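Local coordinates for DUF4973 domain-containing protein (Bacteroides thetaiotaomicron, PDB 4QNI) that is of unknown function but probably serves as an auxiliary nutrient-binding protein built from two beta-rich domains, at residues R164-T178 / T202-I216. Sequence-based numbering, arbitrary orientation.
With EDO (1,2-ethanediol), chain I; EDO (1,2-ethanediol), chain D; EDO (1,2-ethanediol), chain F.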
loop_
_atom_site.group_PDB
_atom_site.type_symbol
_atom_site.label_atom_id
_atom_site.label_comp_id
_atom_site.label_asym_id
_atom_site.label_seq_id
_atom_site.Cartn_x
_atom_site.Cartn_y
_atom_site.Cartn_z
ATOM N N ARG A 164 -8.813 -15.948 -17.313
ATOM C CA ARG A 164 -8.179 -17.247 -17.210
ATOM C C ARG A 164 -9.293 -18.210 -16.879
ATOM O O ARG A 164 -9.890 -18.119 -15.786
ATOM C CB ARG A 164 -7.058 -17.285 -16.154
ATOM C CG ARG A 164 -6.480 -18.689 -15.953
ATOM C CD ARG A 164 -5.420 -19.022 -16.987
ATOM N NE ARG A 164 -4.928 -20.397 -16.872
ATOM C CZ ARG A 164 -3.866 -20.778 -16.163
ATOM N NH1 ARG A 164 -3.208 -19.904 -15.416
ATOM N NH2 ARG A 164 -3.481 -22.043 -16.167
ATOM N N ILE A 165 -9.662 -19.032 -17.870
ATOM C CA ILE A 165 -10.773 -19.951 -17.680
ATOM C C ILE A 165 -10.307 -21.234 -17.086
ATOM O O ILE A 165 -9.450 -21.930 -17.666
ATOM C CB ILE A 165 -11.538 -20.230 -19.005
ATOM C CG1 ILE A 165 -12.003 -18.913 -19.705
ATOM C CG2 ILE A 165 -12.677 -21.235 -18.784
ATOM C CD1 ILE A 165 -12.906 -18.052 -18.931
ATOM N N PHE A 166 -10.902 -21.577 -15.957
ATOM C CA PHE A 166 -10.675 -22.889 -15.365
ATOM C C PHE A 166 -11.955 -23.725 -15.392
ATOM O O PHE A 166 -12.840 -23.484 -14.566
ATOM C CB PHE A 166 -10.163 -22.821 -13.911
ATOM C CG PHE A 166 -8.762 -22.310 -13.751
ATOM C CD1 PHE A 166 -7.674 -23.068 -14.181
ATOM C CD2 PHE A 166 -8.522 -21.065 -13.189
ATOM C CE1 PHE A 166 -6.369 -22.583 -14.039
ATOM C CE2 PHE A 166 -7.218 -20.594 -13.041
ATOM C CZ PHE A 166 -6.156 -21.350 -13.475
ATOM N N PRO A 167 -12.076 -24.732 -16.275
ATOM C CA PRO A 167 -13.159 -25.712 -16.088
ATOM C C PRO A 167 -12.970 -26.423 -14.743
ATOM O O PRO A 167 -11.833 -26.586 -14.280
ATOM C CB PRO A 167 -12.946 -26.722 -17.226
ATOM C CG PRO A 167 -11.915 -26.144 -18.088
ATOM C CD PRO A 167 -11.116 -25.196 -17.288
ATOM N N PHE A 168 -14.038 -26.838 -14.106
ATOM C CA PHE A 168 -13.848 -27.612 -12.891
ATOM C C PHE A 168 -14.756 -28.810 -12.898
ATOM O O PHE A 168 -15.882 -28.716 -13.380
ATOM C CB PHE A 168 -14.031 -26.785 -11.607
ATOM C CG PHE A 168 -15.403 -26.217 -11.342
ATOM C CD1 PHE A 168 -16.354 -26.947 -10.626
ATOM C CD2 PHE A 168 -15.727 -24.921 -11.746
ATOM C CE1 PHE A 168 -17.621 -26.407 -10.366
ATOM C CE2 PHE A 168 -16.986 -24.373 -11.457
ATOM C CZ PHE A 168 -17.912 -25.113 -10.757
ATOM N N ASN A 169 -14.268 -29.928 -12.358
ATOM C CA ASN A 169 -15.051 -31.127 -12.136
ATOM C C ASN A 169 -15.052 -31.326 -10.602
ATOM O O ASN A 169 -14.640 -30.410 -9.876
ATOM C CB ASN A 169 -14.496 -32.321 -12.944
ATOM C CG ASN A 169 -13.084 -32.746 -12.587
ATOM O OD1 ASN A 169 -12.532 -32.376 -11.551
ATOM N ND2 ASN A 169 -12.443 -33.494 -13.469
ATOM N N ASP A 170 -15.512 -32.478 -10.092
ATOM C CA ASP A 170 -15.558 -32.699 -8.635
ATOM C C ASP A 170 -14.174 -32.835 -7.997
ATOM O O ASP A 170 -14.078 -32.860 -6.791
ATOM C CB ASP A 170 -16.384 -33.980 -8.307
ATOM C CG ASP A 170 -17.858 -33.927 -8.686
ATOM O OD1 ASP A 170 -18.402 -32.814 -8.803
ATOM O OD2 ASP A 170 -18.474 -35.000 -8.820
ATOM N N TYR A 171 -13.118 -32.917 -8.779
ATOM C CA TYR A 171 -11.794 -33.280 -8.288
ATOM C C TYR A 171 -10.699 -32.311 -8.628
ATOM O O TYR A 171 -9.524 -32.634 -8.409
ATOM C CB TYR A 171 -11.419 -34.651 -8.926
ATOM C CG TYR A 171 -12.561 -35.641 -8.976
ATOM C CD1 TYR A 171 -12.981 -36.316 -7.827
ATOM C CD2 TYR A 171 -13.269 -35.858 -10.156
ATOM C CE1 TYR A 171 -14.088 -37.179 -7.856
ATOM C CE2 TYR A 171 -14.348 -36.745 -10.205
ATOM C CZ TYR A 171 -14.758 -37.397 -9.053
ATOM O OH TYR A 171 -15.841 -38.240 -9.115
ATOM N N SER A 172 -11.047 -31.156 -9.189
ATOM C CA SER A 172 -10.035 -30.222 -9.640
ATOM C C SER A 172 -9.961 -28.968 -8.784
ATOM O O SER A 172 -10.912 -28.571 -8.127
ATOM C CB SER A 172 -10.290 -29.843 -11.100
ATOM O OG SER A 172 -11.539 -29.185 -11.207
ATOM N N GLY A 173 -8.826 -28.316 -8.888
ATOM C CA GLY A 173 -8.510 -27.098 -8.185
ATOM C C GLY A 173 -7.092 -27.184 -7.681
ATOM O O GLY A 173 -6.313 -28.045 -8.122
ATOM N N ASP A 174 -6.774 -26.310 -6.716
ATOM C CA ASP A 174 -5.456 -26.227 -6.118
ATOM C C ASP A 174 -5.432 -27.062 -4.854
ATOM O O ASP A 174 -5.961 -26.694 -3.792
ATOM C CB ASP A 174 -5.019 -24.756 -5.887
ATOM C CG ASP A 174 -4.855 -23.944 -7.181
ATOM O OD1 ASP A 174 -4.920 -24.539 -8.276
ATOM O OD2 ASP A 174 -4.684 -22.720 -7.094
ATOM N N TYR A 175 -4.832 -28.227 -5.002
ATOM C CA TYR A 175 -4.650 -29.169 -3.906
ATOM C C TYR A 175 -3.577 -28.675 -2.981
ATOM O O TYR A 175 -2.668 -27.972 -3.415
ATOM C CB TYR A 175 -4.205 -30.529 -4.472
ATOM C CG TYR A 175 -5.319 -31.394 -4.999
ATOM C CD1 TYR A 175 -5.837 -31.198 -6.281
ATOM C CD2 TYR A 175 -5.762 -32.498 -4.278
ATOM C CE1 TYR A 175 -6.835 -32.033 -6.792
ATOM C CE2 TYR A 175 -6.717 -33.363 -4.797
ATOM C CZ TYR A 175 -7.284 -33.104 -6.033
ATOM O OH TYR A 175 -8.304 -33.917 -6.464
ATOM N N SER A 176 -3.629 -29.073 -1.730
ATOM C CA SER A 176 -2.526 -28.813 -0.818
ATOM C C SER A 176 -1.468 -29.844 -1.157
ATOM O O SER A 176 -1.823 -30.998 -1.380
ATOM C CB SER A 176 -2.981 -28.963 0.628
ATOM O OG SER A 176 -1.861 -29.052 1.496
ATOM N N GLY A 177 -0.208 -29.435 -1.232
ATOM C CA GLY A 177 0.896 -30.362 -1.478
ATOM C C GLY A 177 1.646 -30.740 -0.203
ATOM O O GLY A 177 2.671 -31.411 -0.258
ATOM N N THR A 178 1.139 -30.321 0.944
ATOM C CA THR A 178 1.710 -30.550 2.286
ATOM C C THR A 178 1.991 -32.060 2.578
ATOM O O THR A 178 2.994 -32.369 3.236
ATOM C CB THR A 178 0.758 -29.906 3.305
ATOM O OG1 THR A 178 0.924 -28.484 3.200
ATOM C CG2 THR A 178 1.003 -30.340 4.727
ATOM N N THR A 202 8.993 -29.557 -0.799
ATOM C CA THR A 202 7.546 -29.579 -0.688
ATOM C C THR A 202 6.930 -28.408 -1.440
ATOM O O THR A 202 7.247 -27.238 -1.183
ATOM C CB THR A 202 7.060 -29.680 0.768
ATOM O OG1 THR A 202 7.661 -30.840 1.374
ATOM C CG2 THR A 202 5.522 -29.799 0.867
ATOM N N LYS A 203 6.066 -28.771 -2.405
ATOM C CA LYS A 203 5.203 -27.891 -3.177
ATOM C C LYS A 203 3.975 -27.694 -2.321
ATOM O O LYS A 203 3.217 -28.649 -2.160
ATOM C CB LYS A 203 4.833 -28.546 -4.527
ATOM C CG LYS A 203 5.752 -28.215 -5.684
ATOM C CD LYS A 203 4.970 -28.138 -6.994
ATOM C CE LYS A 203 4.464 -26.743 -7.294
ATOM N NZ LYS A 203 5.583 -25.799 -7.591
ATOM N N SER A 204 3.787 -26.515 -1.725
ATOM C CA SER A 204 2.629 -26.282 -0.847
ATOM C C SER A 204 1.286 -26.337 -1.608
ATOM O O SER A 204 0.264 -26.676 -1.015
ATOM C CB SER A 204 2.756 -24.941 -0.123
ATOM O OG SER A 204 2.607 -23.856 -1.027
ATOM N N SER A 205 1.292 -25.972 -2.892
ATOM C CA SER A 205 0.106 -25.946 -3.738
ATOM C C SER A 205 0.339 -26.726 -5.040
ATOM O O SER A 205 1.338 -26.513 -5.720
ATOM C CB SER A 205 -0.298 -24.505 -4.036
ATOM O OG SER A 205 -1.413 -24.480 -4.907
ATOM N N ILE A 206 -0.573 -27.663 -5.359
ATOM C CA ILE A 206 -0.488 -28.490 -6.559
ATOM C C ILE A 206 -1.789 -28.321 -7.300
ATOM O O ILE A 206 -2.845 -28.696 -6.788
ATOM C CB ILE A 206 -0.171 -29.984 -6.219
ATOM C CG1 ILE A 206 1.206 -30.120 -5.522
ATOM C CG2 ILE A 206 -0.254 -30.863 -7.491
ATOM C CD1 ILE A 206 1.386 -31.390 -4.801
ATOM N N ARG A 207 -1.718 -27.770 -8.503
ATOM C CA ARG A 207 -2.909 -27.532 -9.299
ATOM C C ARG A 207 -3.313 -28.800 -10.047
ATOM O O ARG A 207 -2.499 -29.375 -10.784
ATOM C CB ARG A 207 -2.663 -26.353 -10.278
ATOM C CG ARG A 207 -3.917 -25.966 -11.061
ATOM C CD ARG A 207 -3.787 -24.585 -11.635
ATOM N NE ARG A 207 -3.877 -23.605 -10.563
ATOM C CZ ARG A 207 -3.460 -22.355 -10.656
ATOM N NH1 ARG A 207 -2.881 -21.922 -11.770
ATOM N NH2 ARG A 207 -3.601 -21.528 -9.630
ATOM N N GLY A 208 -4.581 -29.178 -9.870
ATOM C CA GLY A 208 -5.221 -30.318 -10.515
ATOM C C GLY A 208 -6.086 -29.753 -11.617
ATOM O O GLY A 208 -7.053 -29.051 -11.329
ATOM N N TYR A 209 -5.708 -29.986 -12.881
ATOM C CA TYR A 209 -6.415 -29.459 -14.052
ATOM C C TYR A 209 -7.396 -30.439 -14.602
ATOM O O TYR A 209 -7.075 -31.617 -14.707
ATOM C CB TYR A 209 -5.410 -29.133 -15.166
ATOM C CG TYR A 209 -4.322 -28.181 -14.765
ATOM C CD1 TYR A 209 -3.154 -28.638 -14.161
ATOM C CD2 TYR A 209 -4.437 -26.817 -15.022
ATOM C CE1 TYR A 209 -2.131 -27.757 -13.811
ATOM C CE2 TYR A 209 -3.398 -25.942 -14.733
ATOM C CZ TYR A 209 -2.248 -26.416 -14.129
ATOM O OH TYR A 209 -1.270 -25.526 -13.783
ATOM N N VAL A 210 -8.535 -29.959 -15.073
ATOM C CA VAL A 210 -9.553 -30.841 -15.675
ATOM C C VAL A 210 -9.102 -31.423 -17.029
ATOM O O VAL A 210 -8.502 -30.721 -17.854
ATOM C CB VAL A 210 -10.893 -30.094 -15.834
ATOM C CG1 VAL A 210 -11.903 -30.919 -16.612
ATOM C CG2 VAL A 210 -11.456 -29.744 -14.487
ATOM N N ILE A 211 -9.430 -32.718 -17.244
ATOM C CA ILE A 211 -9.277 -33.445 -18.517
ATOM C C ILE A 211 -10.698 -33.723 -18.996
ATOM O O ILE A 211 -11.085 -33.311 -20.095
ATOM C CB ILE A 211 -8.375 -34.698 -18.444
ATOM C CG1 ILE A 211 -6.899 -34.245 -18.328
ATOM C CG2 ILE A 211 -8.593 -35.593 -19.698
ATOM C CD1 ILE A 211 -5.857 -35.375 -18.232
ATOM N N ASP A 212 -11.472 -34.393 -18.154
ATOM C CA ASP A 212 -12.895 -34.645 -18.356
ATOM C C ASP A 212 -13.571 -34.682 -16.962
ATOM O O ASP A 212 -12.974 -34.183 -15.994
ATOM C CB ASP A 212 -13.146 -35.901 -19.207
ATOM C CG ASP A 212 -12.586 -37.204 -18.666
ATOM O OD1 ASP A 212 -12.451 -37.329 -17.414
ATOM O OD2 ASP A 212 -12.363 -38.132 -19.480
ATOM N N GLU A 213 -14.793 -35.216 -16.854
ATOM C CA GLU A 213 -15.543 -35.262 -15.585
ATOM C C GLU A 213 -14.896 -36.087 -14.476
ATOM O O GLU A 213 -15.140 -35.803 -13.301
ATOM C CB GLU A 213 -16.938 -35.849 -15.798
ATOM C CG GLU A 213 -17.878 -34.960 -16.569
ATOM C CD GLU A 213 -19.252 -35.557 -16.823
ATOM O OE1 GLU A 213 -19.497 -36.726 -16.442
ATOM O OE2 GLU A 213 -20.102 -34.830 -17.379
ATOM N N GLN A 214 -14.142 -37.131 -14.840
ATOM C CA GLN A 214 -13.568 -38.073 -13.863
ATOM C C GLN A 214 -12.054 -38.114 -13.924
ATOM O O GLN A 214 -11.429 -39.034 -13.367
ATOM C CB GLN A 214 -14.114 -39.496 -14.152
ATOM C CG GLN A 214 -15.616 -39.648 -13.924
ATOM C CD GLN A 214 -16.008 -39.396 -12.478
ATOM O OE1 GLN A 214 -17.003 -38.715 -12.201
ATOM N NE2 GLN A 214 -15.232 -39.934 -11.515
ATOM N N THR A 215 -11.457 -37.127 -14.617
ATOM C CA THR A 215 -10.015 -37.106 -14.807
ATOM C C THR A 215 -9.464 -35.705 -14.689
ATOM O O THR A 215 -10.004 -34.747 -15.246
ATOM C CB THR A 215 -9.619 -37.704 -16.197
ATOM O OG1 THR A 215 -10.496 -38.766 -16.572
ATOM C CG2 THR A 215 -8.187 -38.177 -16.262
ATOM N N ILE A 216 -8.334 -35.621 -14.021
ATOM C CA ILE A 216 -7.542 -34.400 -13.907
ATOM C C ILE A 216 -6.129 -34.757 -14.331
ATOM O O ILE A 216 -5.811 -35.948 -14.523
ATOM C CB ILE A 216 -7.578 -33.809 -12.440
ATOM C CG1 ILE A 216 -6.939 -34.755 -11.395
ATOM C CG2 ILE A 216 -8.994 -33.369 -12.020
ATOM C CD1 ILE A 216 -6.645 -34.067 -9.973
HETATM C C1 EDO I . -19.101 -31.962 -14.190
HETATM O O1 EDO I . -18.222 -33.017 -13.833
HETATM C C2 EDO I . -18.464 -30.558 -13.992
HETATM O O2 EDO I . -18.587 -30.097 -12.640
HETATM C C1 EDO D . 0.075 -23.081 -10.206
HETATM O O1 EDO D . 0.680 -24.282 -10.720
HETATM C C2 EDO D . 0.194 -22.941 -8.648
HETATM O O2 EDO D . -0.708 -23.791 -7.926
HETATM C C1 EDO F . -16.654 -32.087 -4.663
HETATM O O1 EDO F . -15.381 -31.777 -4.116
HETATM C C2 EDO F . -17.542 -30.812 -4.680
HETATM O O2 EDO F . -18.834 -31.109 -5.211
HETATM O O HOH W 1 -9.084 -27.085 -14.658
HETATM O O HOH W 2 -16.785 -34.633 -11.715
HETATM O O HOH W 3 -18.176 -37.068 -10.450
HETATM O O HOH W 4 4.876 -31.532 -2.422
#
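Gly173 and Tyr175 pair with Gly208 and Ile206 as an antiparallel beta ladder, which joins strand 173-176, an outermost strand of the large antiparallel sheet within this chain, to strand 205-210. Strand 164-168, which belongs to another sheet, leads through a type I turn into this ladder. The close packing lies on the face of Tyr175 and Gly208. Gly208 suits its place because a side chain there would run into the Tyr175 ring, whose CE1 meets Ile216 CD1 at 3.8 Å; Leu314 and Phe239 add to this apolar layer. A tyrosine also fits because its OH donates to Tyr171 O, 2.6 Å from Tyr175 OH. At the turn, the Asn169 amide works both ways: OD1 accepts from Tyr171 N in an Asx turn, while ND2 gives a bond of 2.7 Å to Asp212 O, which lies close to the amide plane. Chi1 at 62° sets CG between the backbone N and carbonyl carbon, folding OD1 back toward Tyr171 N while ND2 reaches Asp212 O.

The other face, with Asp174, Arg207 and Ser205, is more open to solvent and held mainly by charge, Phe166 and Tyr209 flanking the arginine. Arg207 grips the carboxylate side-on, the two groups nearly coplanar, with NE 2.7 Å from Asp174 OD1 and NH2 bonded to Asp174 OD2. Glu225 also pairs with Arg207 and with Arg164, probably offsetting the closeness of the two guanidinium groups. A leucine in place of Arg207 would probably leave the Asp174 carboxylate without its charged mate and free to turn. An ethanediol, probably from the crystallisation liquor, lies over one face of the Arg207 guanidinium; against the opposite face, offset toward the rim, rests Phe166 CZ, 3.7 Å from Arg207 NH1.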